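Local atomic coordinates of cytolethal distending toxin protein B (Haemophilus ducreyi, PDB entry 1SR4), a protein that probably acts as the DNase I-like nuclease subunit of the cytolethal distending toxin, a bacterial genotoxin that damages the DNA of host cells. Residues S3-A8 with D132-V137; D216-H221 with V255-D260; S21-N26 with G46-S51; W71-G74 with P79-V82. All coordinates share one frame; numbering follows the deposited sequence.

Contact 1: residues S3-A8 with D132-V137; sequences SDFKVA and DVFFTV
Phe-134 pushes the edge of its ring against the face of Phe-5, and this T-shaped pair joins the two central beta sheets of the DNase I-like alpha/beta sandwich. Phe-134 belongs to strand 132-138 of one sheet, whereas Phe-5 lies just ahead of strand 7-11 of the other. With CG anti to its own carbonyl carbon (chi1 -55°), Phe-134 reaches from CB across the gap between the sheets. One side of its ring comes first to Val-7: CD1 lies 4.1 Å from Val-7 CG2, and CE1 is nearer still, 3.8 Å from the same methyl. At the tip, CZ stands above the centre of the Phe-5 ring, 3.6 Å from Phe-5 CD2. The ring centroids are 4.8 Å apart with the planes at 63°, so the pair is tilted from a strict T. No hydrogen bond spans the segments; the two rings and Val-7 make an apolar junction, and Ile-39, on strand 39-43 beside strand 7-11, also touches both phenylalanines. Asp-132 forms the polar margin, its carboxylate plane turned 75° from the Phe-5 ring. Its OD2 lies at the edge of that ring, near the ring plane and 3.7 Å from Phe-5 CE2.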
loop_
_atom_site.group_PDB
_atom_site.type_symbol
_atom_site.label_atom_id
_atom_site.label_comp_id
_atom_site.label_asym_id
_atom_site.label_seq_id
_atom_site.Cartn_x
_atom_site.Cartn_y
_atom_site.Cartn_z
ATOM N N SER B 3 14.510 12.913 10.255
ATOM C CA SER B 3 15.079 11.699 9.682
ATOM C C SER B 3 14.976 10.468 10.585
ATOM O O SER B 3 15.225 9.353 10.129
ATOM C CB SER B 3 16.542 11.927 9.261
ATOM O OG SER B 3 17.404 12.054 10.381
ATOM N N ASP B 4 14.607 10.654 11.852
ATOM C CA ASP B 4 14.452 9.512 12.754
ATOM C C ASP B 4 13.168 8.766 12.401
ATOM O O ASP B 4 13.005 7.606 12.760
ATOM C CB ASP B 4 14.317 9.931 14.219
ATOM C CG ASP B 4 15.525 10.694 14.744
ATOM O OD1 ASP B 4 16.638 10.504 14.218
ATOM O OD2 ASP B 4 15.346 11.478 15.708
ATOM N N PHE B 5 12.256 9.444 11.709
ATOM C CA PHE B 5 10.957 8.863 11.357
ATOM C C PHE B 5 10.832 8.305 9.950
ATOM O O PHE B 5 11.462 8.797 9.016
ATOM C CB PHE B 5 9.839 9.913 11.483
ATOM C CG PHE B 5 9.612 10.425 12.865
ATOM C CD1 PHE B 5 8.532 9.972 13.618
ATOM C CD2 PHE B 5 10.441 11.400 13.408
ATOM C CE1 PHE B 5 8.280 10.491 14.894
ATOM C CE2 PHE B 5 10.194 11.919 14.680
ATOM C CZ PHE B 5 9.119 11.467 15.419
ATOM N N LYS B 6 9.989 7.281 9.814
ATOM C CA LYS B 6 9.654 6.720 8.517
ATOM C C LYS B 6 8.302 7.381 8.270
ATOM O O LYS B 6 7.317 7.104 8.964
ATOM C CB LYS B 6 9.496 5.198 8.587
ATOM C CG LYS B 6 10.813 4.446 8.766
ATOM C CD LYS B 6 10.612 2.943 8.588
ATOM C CE LYS B 6 11.936 2.224 8.378
ATOM N NZ LYS B 6 12.847 2.391 9.551
ATOM N N VAL B 7 8.269 8.280 7.298
ATOM C CA VAL B 7 7.057 9.021 6.974
ATOM C C VAL B 7 6.558 8.563 5.614
ATOM O O VAL B 7 7.363 8.242 4.752
ATOM C CB VAL B 7 7.353 10.535 6.918
ATOM C CG1 VAL B 7 6.065 11.323 6.543
ATOM C CG2 VAL B 7 7.906 11.003 8.277
ATOM N N ALA B 8 5.239 8.497 5.436
ATOM C CA ALA B 8 4.675 8.078 4.151
ATOM C C ALA B 8 3.402 8.844 3.882
ATOM O O ALA B 8 2.834 9.478 4.773
ATOM C CB ALA B 8 4.372 6.557 4.142
ATOM N N ASP B 132 9.317 17.973 16.217
ATOM C CA ASP B 132 9.081 17.740 14.788
ATOM C C ASP B 132 7.577 17.831 14.498
ATOM O O ASP B 132 6.750 17.259 15.224
ATOM C CB ASP B 132 9.607 16.363 14.383
ATOM C CG ASP B 132 11.066 16.175 14.730
ATOM O OD1 ASP B 132 11.921 16.882 14.150
ATOM O OD2 ASP B 132 11.350 15.320 15.594
ATOM N N VAL B 133 7.230 18.545 13.433
ATOM C CA VAL B 133 5.834 18.738 13.066
ATOM C C VAL B 133 5.596 18.145 11.688
ATOM O O VAL B 133 6.367 18.393 10.759
ATOM C CB VAL B 133 5.481 20.237 13.063
ATOM C CG1 VAL B 133 3.960 20.423 12.963
ATOM C CG2 VAL B 133 6.017 20.886 14.344
ATOM N N PHE B 134 4.517 17.371 11.568
ATOM C CA PHE B 134 4.181 16.681 10.325
ATOM C C PHE B 134 2.806 17.056 9.791
ATOM O O PHE B 134 1.809 16.881 10.474
ATOM C CB PHE B 134 4.235 15.172 10.586
ATOM C CG PHE B 134 5.551 14.694 11.152
ATOM C CD1 PHE B 134 6.598 14.322 10.303
ATOM C CD2 PHE B 134 5.737 14.597 12.529
ATOM C CE1 PHE B 134 7.812 13.855 10.819
ATOM C CE2 PHE B 134 6.941 14.129 13.067
ATOM C CZ PHE B 134 7.986 13.755 12.212
ATOM N N PHE B 135 2.751 17.553 8.558
ATOM C CA PHE B 135 1.482 17.948 7.938
ATOM C C PHE B 135 1.078 17.068 6.751
ATOM O O PHE B 135 1.927 16.551 6.025
ATOM C CB PHE B 135 1.573 19.384 7.394
ATOM C CG PHE B 135 1.702 20.449 8.446
ATOM C CD1 PHE B 135 0.569 21.094 8.939
ATOM C CD2 PHE B 135 2.957 20.833 8.918
ATOM C CE1 PHE B 135 0.684 22.110 9.888
ATOM C CE2 PHE B 135 3.094 21.844 9.862
ATOM C CZ PHE B 135 1.957 22.489 10.352
ATOM N N THR B 136 -0.228 16.938 6.556
ATOM C CA THR B 136 -0.784 16.227 5.419
ATOM C C THR B 136 -1.487 17.327 4.596
ATOM O O THR B 136 -2.196 18.162 5.150
ATOM C CB THR B 136 -1.833 15.127 5.838
ATOM O OG1 THR B 136 -2.368 14.507 4.660
ATOM C CG2 THR B 136 -2.997 15.728 6.621
ATOM N N VAL B 137 -1.262 17.349 3.287
ATOM C CA VAL B 137 -1.902 18.330 2.419
ATOM C C VAL B 137 -2.504 17.686 1.191
ATOM O O VAL B 137 -2.093 16.604 0.753
ATOM C CB VAL B 137 -0.927 19.408 1.886
ATOM C CG1 VAL B 137 -0.396 20.236 3.027
ATOM C CG2 VAL B 137 0.208 18.733 1.083
#

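Contact 2: residues D216-H221 with V255-D260; sequences DYAILH and VSFVRD
Ala-218 sets its methyl over one face of the Phe-257 ring, and the tight part of the contact is this ring against both Ala-218 and the Tyr-217 backbone. Ala-218 CB is 3.6 Å from Phe-257 CE1 and offset toward the rim, a CH-pi contact in which the methyl lies 24° off the ring normal. Because CG of Phe-257 is anti to the carbonyl carbon (chi1 -53°), the ring leans toward the start of the opposing strand, and its CZ comes 3.6 Å from Tyr-217 C. Next to it, Val-255 CG2 presses on the backbone, 3.7 Å from Asp-216 O, a buried carbonyl oxygen that has no polar partner in the model. The carboxylate of Asp-216 is better supplied, since OD2 bonds to Thr-208 and His-252.

Toward the other end the segments part. Leu-220 points toward strand 255-259, but its CD2 remains 6.6 Å from Phe-257 CB, and Asp-260 turns to other partners, forming salt bridges with Arg-234 and with Arg-107 of the toxin's subunit A. The axes of the two strand segments are inclined at 31° and pass 7.6 Å apart, without a hydrogen bond between them: the face-to-face packing of two sheets that characterises the DNase I-like sandwich.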
loop_
_atom_site.group_PDB
_atom_site.type_symbol
_atom_site.label_atom_id
_atom_site.label_comp_id
_atom_site.label_asym_id
_atom_site.label_seq_id
_atom_site.Cartn_x
_atom_site.Cartn_y
_atom_site.Cartn_z
ATOM N N ASP B 216 2.682 13.339 -5.618
ATOM C CA ASP B 216 2.777 13.088 -4.186
ATOM C C ASP B 216 4.210 13.097 -3.694
ATOM O O ASP B 216 5.028 12.270 -4.103
ATOM C CB ASP B 216 2.137 11.736 -3.895
ATOM C CG ASP B 216 0.716 11.648 -4.431
ATOM O OD1 ASP B 216 -0.197 12.214 -3.779
ATOM O OD2 ASP B 216 0.520 11.031 -5.511
ATOM N N TYR B 217 4.512 14.038 -2.806
ATOM C CA TYR B 217 5.857 14.136 -2.282
ATOM C C TYR B 217 5.864 14.997 -1.031
ATOM O O TYR B 217 4.830 15.177 -0.384
ATOM C CB TYR B 217 6.817 14.688 -3.356
ATOM C CG TYR B 217 6.311 15.909 -4.103
ATOM C CD1 TYR B 217 6.631 17.200 -3.677
ATOM C CD2 TYR B 217 5.523 15.773 -5.252
ATOM C CE1 TYR B 217 6.177 18.335 -4.383
ATOM C CE2 TYR B 217 5.063 16.891 -5.961
ATOM C CZ TYR B 217 5.391 18.166 -5.520
ATOM O OH TYR B 217 4.909 19.268 -6.193
ATOM N N ALA B 218 7.028 15.510 -0.675
ATOM C CA ALA B 218 7.123 16.321 0.526
ATOM C C ALA B 218 8.002 17.555 0.374
ATOM O O ALA B 218 8.798 17.667 -0.563
ATOM C CB ALA B 218 7.653 15.455 1.679
ATOM N N ILE B 219 7.826 18.494 1.295
ATOM C CA ILE B 219 8.664 19.674 1.356
ATOM C C ILE B 219 8.961 19.823 2.845
ATOM O O ILE B 219 8.059 19.703 3.690
ATOM C CB ILE B 219 7.992 20.953 0.790
ATOM C CG1 ILE B 219 8.992 22.113 0.890
ATOM C CG2 ILE B 219 6.710 21.278 1.542
ATOM C CD1 ILE B 219 8.678 23.298 -0.024
ATOM N N LEU B 220 10.217 20.054 3.193
ATOM C CA LEU B 220 10.520 20.156 4.615
ATOM C C LEU B 220 11.488 21.245 5.016
ATOM O O LEU B 220 12.191 21.805 4.186
ATOM C CB LEU B 220 11.053 18.818 5.119
ATOM C CG LEU B 220 12.355 18.287 4.528
ATOM C CD1 LEU B 220 13.552 18.905 5.249
ATOM C CD2 LEU B 220 12.393 16.768 4.707
ATOM N N HIS B 221 11.485 21.552 6.305
ATOM C CA HIS B 221 12.403 22.530 6.862
ATOM C C HIS B 221 13.098 21.797 8.005
ATOM O O HIS B 221 12.446 21.363 8.958
ATOM C CB HIS B 221 11.671 23.756 7.423
ATOM C CG HIS B 221 12.547 24.618 8.283
ATOM N ND1 HIS B 221 13.662 25.264 7.792
ATOM C CD2 HIS B 221 12.528 24.863 9.614
ATOM C CE1 HIS B 221 14.295 25.865 8.784
ATOM N NE2 HIS B 221 13.628 25.637 9.901
ATOM N N VAL B 255 4.007 6.877 -1.119
ATOM C CA VAL B 255 5.377 7.376 -1.197
ATOM C C VAL B 255 5.952 7.453 0.216
ATOM O O VAL B 255 5.267 7.914 1.124
ATOM C CB VAL B 255 5.386 8.784 -1.813
ATOM C CG1 VAL B 255 6.827 9.336 -1.860
ATOM C CG2 VAL B 255 4.776 8.726 -3.222
ATOM N N SER B 256 7.188 6.997 0.407
ATOM C CA SER B 256 7.790 7.042 1.733
ATOM C C SER B 256 8.988 7.988 1.745
ATOM O O SER B 256 9.560 8.296 0.697
ATOM C CB SER B 256 8.224 5.636 2.158
ATOM O OG SER B 256 9.182 5.162 1.231
ATOM N N PHE B 257 9.346 8.457 2.937
ATOM C CA PHE B 257 10.454 9.386 3.124
ATOM C C PHE B 257 11.222 8.777 4.293
ATOM O O PHE B 257 10.743 8.770 5.420
ATOM C CB PHE B 257 9.892 10.779 3.460
ATOM C CG PHE B 257 8.877 11.264 2.454
ATOM C CD1 PHE B 257 9.276 11.918 1.292
ATOM C CD2 PHE B 257 7.528 10.952 2.616
ATOM C CE1 PHE B 257 8.347 12.246 0.298
ATOM C CE2 PHE B 257 6.587 11.277 1.626
ATOM C CZ PHE B 257 6.988 11.918 0.472
ATOM N N VAL B 258 12.409 8.249 3.993
ATOM C CA VAL B 258 13.239 7.533 4.960
ATOM C C VAL B 258 14.705 7.970 4.870
ATOM O O VAL B 258 15.193 8.287 3.788
ATOM C CB VAL B 258 13.149 6.007 4.674
ATOM C CG1 VAL B 258 13.877 5.203 5.735
ATOM C CG2 VAL B 258 11.677 5.579 4.611
ATOM N N ARG B 259 15.399 7.970 6.008
ATOM C CA ARG B 259 16.814 8.351 6.058
ATOM C C ARG B 259 17.650 7.488 5.104
ATOM O O ARG B 259 17.443 6.274 5.026
ATOM C CB ARG B 259 17.330 8.168 7.485
ATOM C CG ARG B 259 18.744 8.663 7.742
ATOM C CD ARG B 259 19.078 8.483 9.212
ATOM N NE ARG B 259 19.132 7.064 9.557
ATOM C CZ ARG B 259 18.635 6.542 10.675
ATOM N NH1 ARG B 259 18.033 7.320 11.570
ATOM N NH2 ARG B 259 18.747 5.238 10.905
ATOM N N ASP B 260 18.586 8.100 4.381
ATOM C CA ASP B 260 19.434 7.332 3.473
ATOM C C ASP B 260 20.219 6.322 4.311
ATOM O O ASP B 260 20.639 6.623 5.429
ATOM C CB ASP B 260 20.446 8.225 2.736
ATOM C CG ASP B 260 19.784 9.276 1.861
ATOM O OD1 ASP B 260 18.773 8.965 1.209
ATOM O OD2 ASP B 260 20.291 10.418 1.809
#

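Contact 3: residues S21-N26 with G46-S51; sequences SKWNIN and GSLPSS
The indole of Trp-23 carries the ring of Pro-49 on one face. Pro-49 CD stands above the centre of the six-membered ring, 3.8 Å from its centroid and only 14° off the normal, a clear CH-pi contact. Pro-49 CG lies beside it, just past the CD2 corner, 3.6 Å from Trp-23 CD2, and the proline stands roughly perpendicular to the tryptophan side chain. On the same face, nearer the rim, comes the backbone of Leu-48. Its side chain starts away from the helix but bends back, so that Leu-48 CD2 meets the far end of the indole obliquely, 3.8 Å from Trp-23 CZ2. At the pyrrole end the carbonyl of Ser-47 approaches, with Ser-47 O 3.1 Å from Trp-23 NE1.

The indole is turned roughly across its CA-CB-CG plane (chi2 91°), which presents a broad side to the loop that follows strand 39-43. The start of helix 20-31 fastens that loop further: Glu-20 accepts a hydrogen bond from the Ser-50 backbone N, and Asn-19, just before the helix, from that of Ser-47. Another side of the helix faces CdtC, where Ser-21 bonds to Asp-50 of that subunit and Ile-25 packs on its Phe-105. The contact thus joins a subunit-binding helix to a loop lying beside strands 67-72 and 81-87.

Chemically, the match is a favourable one. The CD hydrogens of proline, next to the amide nitrogen, are slightly polarised and suit the electron-rich face of an indole, so the attraction probably has a modest electrostatic part besides dispersion and burial.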
loop_
_atom_site.group_PDB
_atom_site.type_symbol
_atom_site.label_atom_id
_atom_site.label_comp_id
_atom_site.label_asym_id
_atom_site.label_seq_id
_atom_site.Cartn_x
_atom_site.Cartn_y
_atom_site.Cartn_z
ATOM N N SER B 21 -12.432 -1.140 2.558
ATOM C CA SER B 21 -11.493 -2.154 2.093
ATOM C C SER B 21 -10.100 -1.566 1.849
ATOM O O SER B 21 -9.086 -2.236 2.093
ATOM C CB SER B 21 -12.031 -2.860 0.836
ATOM O OG SER B 21 -12.268 -1.941 -0.223
ATOM N N LYS B 22 -10.045 -0.307 1.417
ATOM C CA LYS B 22 -8.760 0.345 1.152
ATOM C C LYS B 22 -7.926 0.528 2.423
ATOM O O LYS B 22 -6.703 0.364 2.405
ATOM C CB LYS B 22 -8.971 1.701 0.464
ATOM C CG LYS B 22 -9.833 1.630 -0.816
ATOM C CD LYS B 22 -9.656 2.885 -1.681
ATOM C CE LYS B 22 -10.586 2.883 -2.891
ATOM N NZ LYS B 22 -10.145 3.935 -3.883
ATOM N N TRP B 23 -8.574 0.882 3.527
ATOM C CA TRP B 23 -7.850 1.025 4.786
ATOM C C TRP B 23 -7.341 -0.356 5.217
ATOM O O TRP B 23 -6.213 -0.490 5.686
ATOM C CB TRP B 23 -8.759 1.537 5.908
ATOM C CG TRP B 23 -9.024 3.003 5.909
ATOM C CD1 TRP B 23 -10.055 3.649 5.288
ATOM C CD2 TRP B 23 -8.277 4.006 6.597
ATOM N NE1 TRP B 23 -9.999 4.993 5.549
ATOM C CE2 TRP B 23 -8.919 5.245 6.353
ATOM C CE3 TRP B 23 -7.129 3.983 7.408
ATOM C CZ2 TRP B 23 -8.454 6.449 6.884
ATOM C CZ3 TRP B 23 -6.666 5.185 7.942
ATOM C CH2 TRP B 23 -7.328 6.402 7.674
ATOM N N ASN B 24 -8.168 -1.381 5.050
ATOM C CA ASN B 24 -7.775 -2.715 5.488
ATOM C C ASN B 24 -6.850 -3.486 4.579
ATOM O O ASN B 24 -6.203 -4.433 5.023
ATOM C CB ASN B 24 -9.010 -3.527 5.839
ATOM C CG ASN B 24 -9.663 -3.021 7.105
ATOM O OD1 ASN B 24 -9.045 -3.026 8.175
ATOM N ND2 ASN B 24 -10.895 -2.548 6.992
ATOM N N ILE B 25 -6.771 -3.081 3.315
ATOM C CA ILE B 25 -5.848 -3.726 2.395
ATOM C C ILE B 25 -4.535 -2.929 2.393
ATOM O O ILE B 25 -3.523 -3.379 2.943
ATOM C CB ILE B 25 -6.422 -3.781 0.960
ATOM C CG1 ILE B 25 -7.643 -4.710 0.941
ATOM C CG2 ILE B 25 -5.335 -4.255 -0.051
ATOM C CD1 ILE B 25 -8.399 -4.707 -0.378
ATOM N N ASN B 26 -4.557 -1.718 1.835
ATOM C CA ASN B 26 -3.329 -0.931 1.726
ATOM C C ASN B 26 -2.809 -0.164 2.951
ATOM O O ASN B 26 -1.619 -0.263 3.282
ATOM C CB ASN B 26 -3.456 0.026 0.544
ATOM C CG ASN B 26 -3.738 -0.700 -0.757
ATOM O OD1 ASN B 26 -4.774 -0.493 -1.384
ATOM N ND2 ASN B 26 -2.817 -1.563 -1.166
ATOM N N GLY B 46 -12.095 9.536 3.223
ATOM C CA GLY B 46 -13.440 9.014 3.378
ATOM C C GLY B 46 -13.715 8.851 4.866
ATOM O O GLY B 46 -13.341 9.718 5.669
ATOM N N SER B 47 -14.380 7.752 5.227
ATOM C CA SER B 47 -14.691 7.423 6.621
ATOM C C SER B 47 -13.504 6.672 7.217
ATOM O O SER B 47 -12.750 6.014 6.485
ATOM C CB SER B 47 -15.922 6.501 6.705
ATOM O OG SER B 47 -17.114 7.183 6.368
ATOM N N LEU B 48 -13.328 6.749 8.532
ATOM C CA LEU B 48 -12.217 6.015 9.154
ATOM C C LEU B 48 -12.584 4.544 9.209
ATOM O O LEU B 48 -13.730 4.186 8.943
ATOM C CB LEU B 48 -11.958 6.520 10.578
ATOM C CG LEU B 48 -11.381 7.934 10.713
ATOM C CD1 LEU B 48 -11.014 8.220 12.176
ATOM C CD2 LEU B 48 -10.134 8.049 9.834
ATOM N N PRO B 49 -11.617 3.664 9.540
ATOM C CA PRO B 49 -11.940 2.236 9.619
ATOM C C PRO B 49 -13.098 2.119 10.614
ATOM O O PRO B 49 -13.134 2.864 11.596
ATOM C CB PRO B 49 -10.651 1.627 10.171
ATOM C CG PRO B 49 -9.577 2.544 9.587
ATOM C CD PRO B 49 -10.183 3.905 9.805
ATOM N N SER B 50 -14.033 1.202 10.383
ATOM C CA SER B 50 -15.169 1.081 11.299
ATOM C C SER B 50 -14.742 0.709 12.718
ATOM O O SER B 50 -15.438 1.031 13.666
ATOM C CB SER B 50 -16.181 0.046 10.782
ATOM O OG SER B 50 -15.586 -1.238 10.723
ATOM N N SER B 51 -13.595 0.053 12.880
ATOM C CA SER B 51 -13.170 -0.316 14.230
ATOM C C SER B 51 -12.409 0.789 14.975
ATOM O O SER B 51 -12.053 0.618 16.149
ATOM C CB SER B 51 -12.323 -1.589 14.199
ATOM O OG SER B 51 -11.061 -1.310 13.649
#

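Contact 4: residues W71-G74 with P79-V82; sequences WNLG and PNMV
Asn-72 turns its amide back toward Asn-80 across a beta hairpin, its CG anti to the backbone N (chi1 -176°), and so places OD1 between two backbone donors. Asn-80 N reaches that oxygen at 2.9 Å from Asn-72 OD1, in a fairly straight bond (164° at the hydrogen). From the opposite face of the amide plane Gly-74 N comes to 2.8 Å from Asn-72 OD1, closing an Asx turn. The other end of the amide, ND2, bonds to Thr-75 O, so both ends of the group are engaged.

Over the same face of the sheet Met-81 crosses Asn-72, its chain bent so that SD rests 3.6 Å from Asn-72 CB. The buried face is built differently. Trp-71 and Val-82 run alongside each other in one direction, with Val-82 CG2 3.9 Å from Trp-71 CE3, while Leu-73 stands roughly perpendicular to Val-82, its CD1 3.8 Å from Val-82 CG1. The other methyl of Leu-73, CD2, sits above the Trp-71 ring near its rim.

Trp-71 and Val-82 form a hydrogen-bonded antiparallel pair, and Leu-73 N continues the backbone pairing by donating to Asn-80 O at 2.8 Å. Beyond it a water bridges the two arms of the turn, giving a hydrogen to Leu-73 O and accepting one from Asn-80 ND2; Asn-80 OD1 is bound by Arg-103.

Side-chain chemistry here takes over where strand pairing stops. The asparagine oxygen stands in for a backbone acceptor, tying both arms of the hairpin's end between strands 67-72 and 81-87, and its two bonds together with that of ND2 should hold the amide in one orientation.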
loop_
_atom_site.group_PDB
_atom_site.type_symbol
_atom_site.label_atom_id
_atom_site.label_comp_id
_atom_site.label_asym_id
_atom_site.label_seq_id
_atom_site.Cartn_x
_atom_site.Cartn_y
_atom_site.Cartn_z
ATOM N N TRP B 71 -6.835 2.976 16.660
ATOM C CA TRP B 71 -7.242 1.916 15.758
ATOM C C TRP B 71 -6.303 0.752 15.999
ATOM O O TRP B 71 -5.089 0.929 15.998
ATOM C CB TRP B 71 -7.135 2.426 14.319
ATOM C CG TRP B 71 -7.460 1.422 13.262
ATOM C CD1 TRP B 71 -8.426 0.465 13.300
ATOM C CD2 TRP B 71 -6.853 1.330 11.969
ATOM N NE1 TRP B 71 -8.466 -0.223 12.110
ATOM C CE2 TRP B 71 -7.508 0.291 11.273
ATOM C CE3 TRP B 71 -5.823 2.031 11.330
ATOM C CZ2 TRP B 71 -7.165 -0.068 9.965
ATOM C CZ3 TRP B 71 -5.479 1.677 10.026
ATOM C CH2 TRP B 71 -6.152 0.633 9.360
ATOM N N ASN B 72 -6.869 -0.426 16.221
ATOM C CA ASN B 72 -6.071 -1.612 16.505
ATOM C C ASN B 72 -5.786 -2.419 15.247
ATOM O O ASN B 72 -6.688 -3.026 14.682
ATOM C CB ASN B 72 -6.795 -2.484 17.538
ATOM C CG ASN B 72 -5.972 -3.686 17.965
ATOM O OD1 ASN B 72 -4.804 -3.824 17.571
ATOM N ND2 ASN B 72 -6.573 -4.564 18.772
ATOM N N LEU B 73 -4.528 -2.428 14.816
ATOM C CA LEU B 73 -4.125 -3.166 13.615
ATOM C C LEU B 73 -3.937 -4.652 13.934
ATOM O O LEU B 73 -3.746 -5.476 13.033
ATOM C CB LEU B 73 -2.811 -2.597 13.058
ATOM C CG LEU B 73 -2.795 -1.114 12.670
ATOM C CD1 LEU B 73 -1.355 -0.674 12.404
ATOM C CD2 LEU B 73 -3.664 -0.884 11.438
ATOM N N GLY B 74 -3.958 -4.984 15.220
ATOM C CA GLY B 74 -3.814 -6.366 15.617
ATOM C C GLY B 74 -5.125 -6.909 16.159
ATOM O O GLY B 74 -6.198 -6.355 15.898
ATOM N N PRO B 79 -2.905 -6.576 20.613
ATOM C CA PRO B 79 -3.083 -5.263 19.999
ATOM C C PRO B 79 -1.808 -4.680 19.393
ATOM O O PRO B 79 -0.673 -4.995 19.803
ATOM C CB PRO B 79 -3.655 -4.420 21.144
ATOM C CG PRO B 79 -3.113 -5.084 22.375
ATOM C CD PRO B 79 -3.202 -6.547 22.056
ATOM N N ASN B 80 -2.017 -3.842 18.390
ATOM C CA ASN B 80 -0.946 -3.178 17.669
ATOM C C ASN B 80 -1.618 -1.857 17.319
ATOM O O ASN B 80 -2.172 -1.687 16.228
ATOM C CB ASN B 80 -0.593 -4.001 16.425
ATOM C CG ASN B 80 0.448 -3.333 15.557
ATOM O OD1 ASN B 80 1.116 -2.384 15.967
ATOM N ND2 ASN B 80 0.604 -3.843 14.351
ATOM N N MET B 81 -1.557 -0.929 18.267
ATOM C CA MET B 81 -2.237 0.355 18.168
ATOM C C MET B 81 -1.581 1.521 17.482
ATOM O O MET B 81 -0.381 1.726 17.593
ATOM C CB MET B 81 -2.601 0.852 19.571
ATOM C CG MET B 81 -3.223 -0.162 20.507
ATOM S SD MET B 81 -4.819 -0.701 19.923
ATOM C CE MET B 81 -5.635 0.883 19.586
ATOM N N VAL B 82 -2.401 2.305 16.788
ATOM C CA VAL B 82 -1.943 3.544 16.177
ATOM C C VAL B 82 -3.003 4.595 16.471
ATOM O O VAL B 82 -4.166 4.265 16.738
ATOM C CB VAL B 82 -1.766 3.465 14.635
ATOM C CG1 VAL B 82 -0.577 2.546 14.295
ATOM C CG2 VAL B 82 -3.059 2.999 13.969
HETATM O O HOH W 1 -1.023 -6.075 12.946
#

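Contacts 1 and 2 lie side by side in the core, their centres 8 Å apart, and both join the larger sheet to the smaller one. Their strands 7-11 and 255-259 are neighbours in the larger sheet, joined by a probable hydrogen bond from Phe-257 N to Val-7 O. Contacts 3 and 4 form a second pair, centres 13 Å apart, about 20 to 25 Å from the first; here Trp-71 touches Pro-49, Ser-51 and helix 20-31. Both occur within the chain between the two segments of contact 1, with contact 3 before contact 4, and contact 2 follows all of them. The larger sheet thus connects its core strands with a peripheral hairpin beside the CdtC-facing helix.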